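Local coordinates for ParB-like N-terminal domain-containing protein (Pyrococcus furiosus, PDB 1VK1) that is of uncertain function, joining a ParB-like nuclease domain to a serine kinase family domain, and probably binds ATP and acts as a kinase, at residues L55-P60 with L66-H71. Sequence-based numbering, arbitrary orientation.
Sequences LLAKIP and LIVDGH. With PO4 (phosphate ion), chain B.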
loop_
_atom_site.group_PDB
_atom_site.type_symbol
_atom_site.label_atom_id
_atom_site.label_comp_id
_atom_site.label_asym_id
_atom_site.label_seq_id
_atom_site.Cartn_x
_atom_site.Cartn_y
_atom_site.Cartn_z
ATOM N N LEU A 55 -3.676 -10.667 6.357
ATOM C CA LEU A 55 -2.534 -10.918 7.249
ATOM C C LEU A 55 -2.605 -9.908 8.361
ATOM O O LEU A 55 -2.687 -8.702 8.096
ATOM C CB LEU A 55 -1.180 -10.790 6.522
ATOM C CG LEU A 55 -1.011 -11.681 5.303
ATOM C CD1 LEU A 55 0.393 -11.472 4.687
ATOM C CD2 LEU A 55 -1.270 -13.137 5.622
ATOM N N LEU A 56 -2.611 -10.413 9.603
ATOM C CA LEU A 56 -2.792 -9.611 10.789
ATOM C C LEU A 56 -1.713 -9.898 11.807
ATOM O O LEU A 56 -1.113 -10.967 11.804
ATOM C CB LEU A 56 -4.130 -9.949 11.456
ATOM C CG LEU A 56 -5.399 -9.777 10.618
ATOM C CD1 LEU A 56 -6.606 -10.191 11.483
ATOM C CD2 LEU A 56 -5.571 -8.384 10.100
ATOM N N ALA A 57 -1.517 -8.967 12.728
ATOM C CA ALA A 57 -0.651 -9.172 13.895
ATOM C C ALA A 57 -1.296 -8.506 15.088
ATOM O O ALA A 57 -1.781 -7.386 14.989
ATOM C CB ALA A 57 0.723 -8.590 13.662
ATOM N N LYS A 58 -1.311 -9.167 16.224
ATOM C CA LYS A 58 -1.928 -8.566 17.397
ATOM C C LYS A 58 -1.125 -7.344 17.864
ATOM O O LYS A 58 0.101 -7.353 17.899
ATOM C CB LYS A 58 -2.105 -9.600 18.542
ATOM C CG LYS A 58 -2.852 -9.023 19.795
ATOM C CD LYS A 58 -3.460 -10.094 20.699
ATOM C CE LYS A 58 -4.864 -10.506 20.241
ATOM N NZ LYS A 58 -5.575 -11.280 21.285
ATOM N N ILE A 59 -1.835 -6.297 18.230
ATOM C CA ILE A 59 -1.227 -5.108 18.822
ATOM C C ILE A 59 -1.067 -5.379 20.331
ATOM O O ILE A 59 -2.043 -5.646 21.020
ATOM C CB ILE A 59 -2.084 -3.884 18.559
ATOM C CG1 ILE A 59 -2.166 -3.608 17.047
ATOM C CG2 ILE A 59 -1.514 -2.670 19.282
ATOM C CD1 ILE A 59 -3.236 -2.626 16.668
ATOM N N PRO A 60 0.170 -5.331 20.851
ATOM C CA PRO A 60 0.397 -5.650 22.275
ATOM C C PRO A 60 -0.470 -4.838 23.236
ATOM O O PRO A 60 -0.706 -3.647 23.017
ATOM C CB PRO A 60 1.887 -5.329 22.477
ATOM C CG PRO A 60 2.472 -5.536 21.197
ATOM C CD PRO A 60 1.437 -5.017 20.169
ATOM N N LEU A 66 -3.184 -5.210 14.074
ATOM C CA LEU A 66 -2.597 -4.499 12.964
ATOM C C LEU A 66 -2.914 -5.226 11.682
ATOM O O LEU A 66 -2.652 -6.411 11.568
ATOM C CB LEU A 66 -1.078 -4.458 13.173
ATOM C CG LEU A 66 -0.216 -3.992 11.997
ATOM C CD1 LEU A 66 -0.491 -2.530 11.635
ATOM C CD2 LEU A 66 1.251 -4.224 12.316
ATOM N N ILE A 67 -3.449 -4.506 10.693
ATOM C CA ILE A 67 -3.533 -5.028 9.347
ATOM C C ILE A 67 -2.118 -4.986 8.779
ATOM O O ILE A 67 -1.558 -3.931 8.595
ATOM C CB ILE A 67 -4.496 -4.219 8.461
ATOM C CG1 ILE A 67 -5.949 -4.343 8.975
ATOM C CG2 ILE A 67 -4.385 -4.702 7.017
ATOM C CD1 ILE A 67 -6.919 -3.408 8.289
ATOM N N VAL A 68 -1.568 -6.154 8.493
ATOM C CA VAL A 68 -0.254 -6.268 7.850
ATOM C C VAL A 68 -0.478 -6.165 6.342
ATOM O O VAL A 68 0.150 -5.381 5.675
ATOM C CB VAL A 68 0.459 -7.556 8.280
ATOM C CG1 VAL A 68 1.732 -7.750 7.501
ATOM C CG2 VAL A 68 0.748 -7.509 9.762
ATOM N N ASP A 69 -1.394 -6.978 5.827
ATOM C CA ASP A 69 -1.757 -6.975 4.432
ATOM C C ASP A 69 -3.252 -7.160 4.301
ATOM O O ASP A 69 -3.824 -8.034 4.937
ATOM C CB ASP A 69 -1.034 -8.116 3.675
ATOM C CG ASP A 69 -1.321 -8.085 2.219
ATOM O OD1 ASP A 69 -1.044 -7.042 1.579
ATOM O OD2 ASP A 69 -1.874 -9.025 1.632
ATOM N N GLY A 70 -3.863 -6.342 3.456
ATOM C CA GLY A 70 -5.289 -6.453 3.157
ATOM C C GLY A 70 -6.133 -5.232 3.465
ATOM O O GLY A 70 -7.331 -5.359 3.686
ATOM N N HIS A 71 -5.564 -4.034 3.419
ATOM C CA HIS A 71 -6.334 -2.823 3.674
ATOM C C HIS A 71 -7.526 -2.667 2.748
ATOM O O HIS A 71 -8.612 -2.309 3.191
ATOM C CB HIS A 71 -5.455 -1.563 3.568
ATOM C CG HIS A 71 -4.437 -1.445 4.650
ATOM N ND1 HIS A 71 -3.214 -2.090 4.607
ATOM C CD2 HIS A 71 -4.465 -0.772 5.827
ATOM C CE1 HIS A 71 -2.546 -1.796 5.717
ATOM N NE2 HIS A 71 -3.287 -1.020 6.477
HETATM P P PO4 B . -3.040 -3.198 1.056
HETATM O O1 PO4 B . -2.823 -1.586 1.229
HETATM O O2 PO4 B . -4.528 -3.354 0.539
HETATM O O3 PO4 B . -2.063 -3.679 0.042
HETATM O O4 PO4 B . -2.869 -3.854 2.412
#
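Leu-55 pairs with both Val-68 and Asp-69, a classic beta bulge in an antiparallel hairpin. Its carbonyl O takes Val-68 N at 2.8 Å and Asp-69 N at 3.1 Å, both from one face of the carbonyl plane and each tilted 27° from it. Leu-55 N returns a nearly straight bond to Asp-69 O. Beyond the bulge, Ala-57 and Leu-66 exchange two backbone bonds. The Leu-55 side chain passes obliquely across Asp-69: CB lies 3.9 Å from both Asp-69 N and Asp-69 CB, CG stays over that same CB, and CD1 ends 3.8 Å from it. With CG beside the backbone N (chi1 -56°), the branch tracks the methylene and not the carboxylate, whose OD2 forms a salt bridge with Arg-73. Val-68 fills the corner, CG2 meeting Ala-57 CB at 4.0 Å, while the Ile-59 side chain crosses that of Leu-66 at about a right angle, with CG1 against Leu-66 CB.

After the bulge, Gly-70 N, His-71 N and His-71 ND1 converge on phosphate O4, the last at 2.8 Å near the ring plane; Ile-67 CG2 covers one ring face. Exchanging His-71 for an alanine removes the ring, and O4 would probably be left with one donor fewer and Ile-67 CG2 without the flat face it covers. The phosphate, probably from the crystallisation liquor, is also bound by His-72 ND1, and its place before a helix N-terminus is consistent with a nucleotide-phosphate site. Strand 65-67 edges the mixed sheet, strand 54-58 bonds onward to strand 84-90, helix 205-213 packs on Ile-59 and Leu-66, and Gly-70 occupies the N-cap position of helix 71-80.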